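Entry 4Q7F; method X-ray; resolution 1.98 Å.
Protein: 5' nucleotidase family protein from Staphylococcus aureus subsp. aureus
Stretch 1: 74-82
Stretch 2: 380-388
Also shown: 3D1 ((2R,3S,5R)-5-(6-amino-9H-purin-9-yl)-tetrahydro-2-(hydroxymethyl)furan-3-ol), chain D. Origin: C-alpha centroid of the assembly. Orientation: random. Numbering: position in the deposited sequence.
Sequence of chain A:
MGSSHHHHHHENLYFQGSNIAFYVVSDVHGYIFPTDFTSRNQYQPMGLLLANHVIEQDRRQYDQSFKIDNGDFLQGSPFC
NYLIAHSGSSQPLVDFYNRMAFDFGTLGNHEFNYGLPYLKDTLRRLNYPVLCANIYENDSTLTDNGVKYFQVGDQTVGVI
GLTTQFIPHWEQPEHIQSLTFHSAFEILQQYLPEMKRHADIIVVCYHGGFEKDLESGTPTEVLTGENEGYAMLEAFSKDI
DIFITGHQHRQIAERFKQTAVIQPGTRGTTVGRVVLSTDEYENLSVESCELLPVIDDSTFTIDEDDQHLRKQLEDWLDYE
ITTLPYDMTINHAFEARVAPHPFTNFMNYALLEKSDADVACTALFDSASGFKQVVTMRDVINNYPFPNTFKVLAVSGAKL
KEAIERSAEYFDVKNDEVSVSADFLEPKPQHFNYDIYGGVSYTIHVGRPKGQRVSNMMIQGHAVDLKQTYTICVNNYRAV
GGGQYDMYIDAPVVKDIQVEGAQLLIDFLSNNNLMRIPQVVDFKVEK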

# COMPACT_ATOMS: atom_id res chain seq x y z
N LEU A 74 7.30 -7.15 0.81
CA LEU A 74 7.33 -8.21 -0.20
C LEU A 74 6.71 -7.83 -1.53
O LEU A 74 6.89 -8.52 -2.52
CB LEU A 74 6.65 -9.44 0.41
CG LEU A 74 6.75 -10.80 -0.25
CD1 LEU A 74 8.20 -11.23 -0.40
CD2 LEU A 74 5.97 -11.78 0.62
N GLN A 75 5.99 -6.71 -1.56
CA GLN A 75 5.33 -6.23 -2.77
C GLN A 75 5.48 -4.73 -2.88
O GLN A 75 5.62 -4.03 -1.87
CB GLN A 75 3.83 -6.59 -2.70
CG GLN A 75 2.98 -6.20 -3.92
CD GLN A 75 2.60 -4.72 -3.97
OE1 GLN A 75 2.59 -4.02 -2.95
NE2 GLN A 75 2.25 -4.24 -5.16
N GLY A 76 5.46 -4.21 -4.11
CA GLY A 76 5.45 -2.79 -4.28
C GLY A 76 6.15 -2.26 -5.49
O GLY A 76 5.60 -1.46 -6.21
N SER A 77 7.36 -2.73 -5.74
CA SER A 77 8.15 -2.17 -6.81
C SER A 77 8.24 -3.13 -7.99
O SER A 77 7.89 -4.28 -7.86
CB SER A 77 9.55 -1.93 -6.29
OG SER A 77 10.26 -3.15 -6.16
N PRO A 78 8.74 -2.64 -9.13
CA PRO A 78 8.96 -3.48 -10.30
C PRO A 78 9.94 -4.60 -10.02
O PRO A 78 9.95 -5.57 -10.74
CB PRO A 78 9.56 -2.52 -11.33
CG PRO A 78 9.06 -1.18 -10.94
CD PRO A 78 9.05 -1.23 -9.44
N PHE A 79 10.76 -4.47 -8.98
CA PHE A 79 11.69 -5.56 -8.61
C PHE A 79 10.83 -6.77 -8.15
O PHE A 79 11.10 -7.95 -8.50
CB PHE A 79 12.67 -5.07 -7.54
CG PHE A 79 13.58 -6.16 -6.98
CD1 PHE A 79 14.25 -7.04 -7.82
CD2 PHE A 79 13.80 -6.26 -5.61
CE1 PHE A 79 15.10 -8.01 -7.31
CE2 PHE A 79 14.65 -7.24 -5.10
CZ PHE A 79 15.30 -8.11 -5.95
N CYS A 80 9.76 -6.45 -7.43
CA CYS A 80 8.83 -7.47 -6.98
C CYS A 80 8.17 -8.15 -8.21
O CYS A 80 8.10 -9.39 -8.27
CB CYS A 80 7.84 -6.88 -5.99
SG CYS A 80 8.62 -6.33 -4.44
N ASN A 81 7.72 -7.37 -9.21
CA ASN A 81 7.17 -7.96 -10.43
C ASN A 81 8.19 -8.87 -11.09
O ASN A 81 7.86 -9.99 -11.51
CB ASN A 81 6.78 -6.91 -11.47
CG ASN A 81 5.70 -5.98 -10.98
OD1 ASN A 81 5.89 -5.28 -9.99
ND2 ASN A 81 4.59 -5.94 -11.69
N TYR A 82 9.42 -8.37 -11.19
CA TYR A 82 10.53 -9.11 -11.77
C TYR A 82 10.71 -10.47 -11.11
O TYR A 82 10.88 -11.48 -11.80
CB TYR A 82 11.82 -8.29 -11.68
CG TYR A 82 13.05 -9.02 -12.19
CD1 TYR A 82 13.42 -8.95 -13.52
CD2 TYR A 82 13.83 -9.77 -11.33
CE1 TYR A 82 14.54 -9.61 -14.00
CE2 TYR A 82 14.95 -10.46 -11.80
CZ TYR A 82 15.29 -10.37 -13.14
OH TYR A 82 16.40 -11.03 -13.61
N VAL A 380 4.23 -0.41 -18.60
CA VAL A 380 3.06 -1.19 -18.23
C VAL A 380 2.92 -1.26 -16.72
O VAL A 380 1.83 -1.09 -16.16
CB VAL A 380 3.10 -2.63 -18.81
CG1 VAL A 380 2.01 -3.49 -18.20
CG2 VAL A 380 3.00 -2.62 -20.33
N ILE A 381 4.04 -1.53 -16.05
CA ILE A 381 4.04 -1.65 -14.60
C ILE A 381 3.70 -0.32 -13.93
O ILE A 381 2.92 -0.29 -12.97
CB ILE A 381 5.38 -2.20 -14.06
CG1 ILE A 381 5.63 -3.63 -14.58
CG2 ILE A 381 5.32 -2.21 -12.55
CD1 ILE A 381 6.97 -4.25 -14.21
N ASN A 382 4.26 0.78 -14.42
CA ASN A 382 3.97 2.10 -13.86
C ASN A 382 2.50 2.44 -13.97
O ASN A 382 1.95 3.09 -13.09
CB ASN A 382 4.83 3.19 -14.51
CG ASN A 382 6.27 3.14 -14.02
OD1 ASN A 382 6.51 2.76 -12.89
ND2 ASN A 382 7.21 3.54 -14.86
N ASN A 383 1.88 2.01 -15.05
CA ASN A 383 0.43 2.28 -15.24
C ASN A 383 -0.48 1.30 -14.48
O ASN A 383 -1.61 1.64 -14.18
CB ASN A 383 0.12 2.36 -16.71
CG ASN A 383 0.64 3.65 -17.30
OD1 ASN A 383 0.07 4.72 -17.07
ND2 ASN A 383 1.73 3.58 -18.05
N TYR A 384 0.01 0.12 -14.16
CA TYR A 384 -0.78 -0.83 -13.35
C TYR A 384 0.18 -1.47 -12.36
O TYR A 384 0.62 -2.58 -12.59
CB TYR A 384 -1.47 -1.93 -14.21
CG TYR A 384 -2.74 -2.34 -13.53
CD1 TYR A 384 -2.72 -3.12 -12.39
CD2 TYR A 384 -3.96 -1.81 -13.94
CE1 TYR A 384 -3.88 -3.43 -11.72
CE2 TYR A 384 -5.13 -2.12 -13.27
CZ TYR A 384 -5.08 -2.92 -12.17
OH TYR A 384 -6.22 -3.22 -11.48
N PRO A 385 0.45 -0.80 -11.23
CA PRO A 385 1.45 -1.28 -10.28
C PRO A 385 0.97 -2.27 -9.22
O PRO A 385 1.74 -2.60 -8.33
CB PRO A 385 1.93 0.01 -9.60
CG PRO A 385 0.70 0.88 -9.59
CD PRO A 385 -0.15 0.48 -10.78
N PHE A 386 -0.27 -2.75 -9.31
CA PHE A 386 -0.73 -3.73 -8.34
C PHE A 386 -1.00 -5.07 -9.00
O PHE A 386 -1.35 -5.13 -10.18
CB PHE A 386 -1.98 -3.23 -7.63
CG PHE A 386 -1.74 -2.02 -6.78
CD1 PHE A 386 -1.05 -2.14 -5.57
CD2 PHE A 386 -2.19 -0.78 -7.16
CE1 PHE A 386 -0.82 -1.03 -4.78
CE2 PHE A 386 -1.97 0.33 -6.37
CZ PHE A 386 -1.28 0.21 -5.18
N PRO A 387 -0.87 -6.17 -8.23
CA PRO A 387 -1.18 -7.47 -8.82
C PRO A 387 -2.68 -7.83 -8.70
O PRO A 387 -3.05 -8.86 -8.13
CB PRO A 387 -0.26 -8.41 -8.05
CG PRO A 387 -0.11 -7.77 -6.69
CD PRO A 387 -0.33 -6.30 -6.86
N ASN A 388 -3.53 -6.99 -9.25
CA ASN A 388 -4.97 -7.21 -9.24
C ASN A 388 -5.47 -8.07 -10.40
O ASN A 388 -4.98 -7.94 -11.53
CB ASN A 388 -5.72 -5.91 -9.44
CG ASN A 388 -5.45 -4.87 -8.38
OD1 ASN A 388 -5.48 -3.66 -8.69
ND2 ASN A 388 -5.20 -5.28 -7.17
O5' 3D1 D . -5.37 1.13 2.47
C5' 3D1 D . -5.33 0.59 1.15
C4' 3D1 D . -4.04 -0.18 0.93
O4' 3D1 D . -4.20 -0.89 -0.28
C1' 3D1 D . -3.35 -0.39 -1.32
N9 3D1 D . -4.11 -0.32 -2.59
C4 3D1 D . -4.23 -1.38 -3.39
N3 3D1 D . -3.77 -2.65 -3.33
C2 3D1 D . -4.05 -3.52 -4.32
N1 3D1 D . -4.81 -3.19 -5.40
C6 3D1 D . -5.33 -1.96 -5.58
N6 3D1 D . -6.09 -1.67 -6.67
C5 3D1 D . -5.07 -0.95 -4.53
N7 3D1 D . -5.37 0.35 -4.31
C8 3D1 D . -4.80 0.72 -3.13
C2' 3D1 D . -2.77 0.92 -0.80
C3' 3D1 D . -2.80 0.68 0.69
O3' 3D1 D . -1.61 -0.06 1.06
O HOH W 1 2.84 -0.97 -6.01
O HOH W 2 2.34 -5.27 -8.35

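No direct hydrogen bond joins the two stretches; their polar link runs through two waters that share one acceptor, the carbonyl of Pro 385. Water 1 donates to Pro 385 O (3.0 Å from its O) and to Gly 76 O (2.8 Å from the same water O), so it ties two backbone carbonyls that could not bond to each other. Water 2 donates to Pro 385 O at 2.7 Å from its O. Both waters also accept weak hydrogen bonds from Gln 75 NE2, each with 3.4 Å between NE2 and the water O. Gln 75, with chi1 t and chi2 m, thus sends its amide into the 385-387 loop, where NE2 lies 3.6 Å from Pro 385 O, 3.7 Å from Pro 387 CD and 3.9 Å from Phe 386 CD1.

The rest of the contact is apolar and lies where the helix starting at Pro 78 meets the helical residues 380-383; the nearest CA atoms, Pro 78 CA and Ile 381 CA, stand 6.8 Å apart. Ile 381 points toward stretch 1 and is the residue most covered by it: its CG2 meets Pro 78 CG at 4.2 Å, and its CD1 reaches Asn 81 CB at 3.8 Å. Ser 77 caps the stretch 1 helix, its OG accepting a weak bond from Phe 79 N at 3.2 Å. At Gly 76, phi/psi of 148/-47 would jam a CB against the preceding carbonyl, which by itself calls for glycine.

Past Tyr 384, the first residue to leave helical phi/psi, stretch 2 turns to the ligand 3D1. Its N3 lies over one face of the Phe 386 ring, and Asn 388 reads the adenine edge: 3D1 N6 donates to Asn 388 OD1 (2.9 Å), while Asn 388 ND2 donates to 3D1 N1 (2.8 Å).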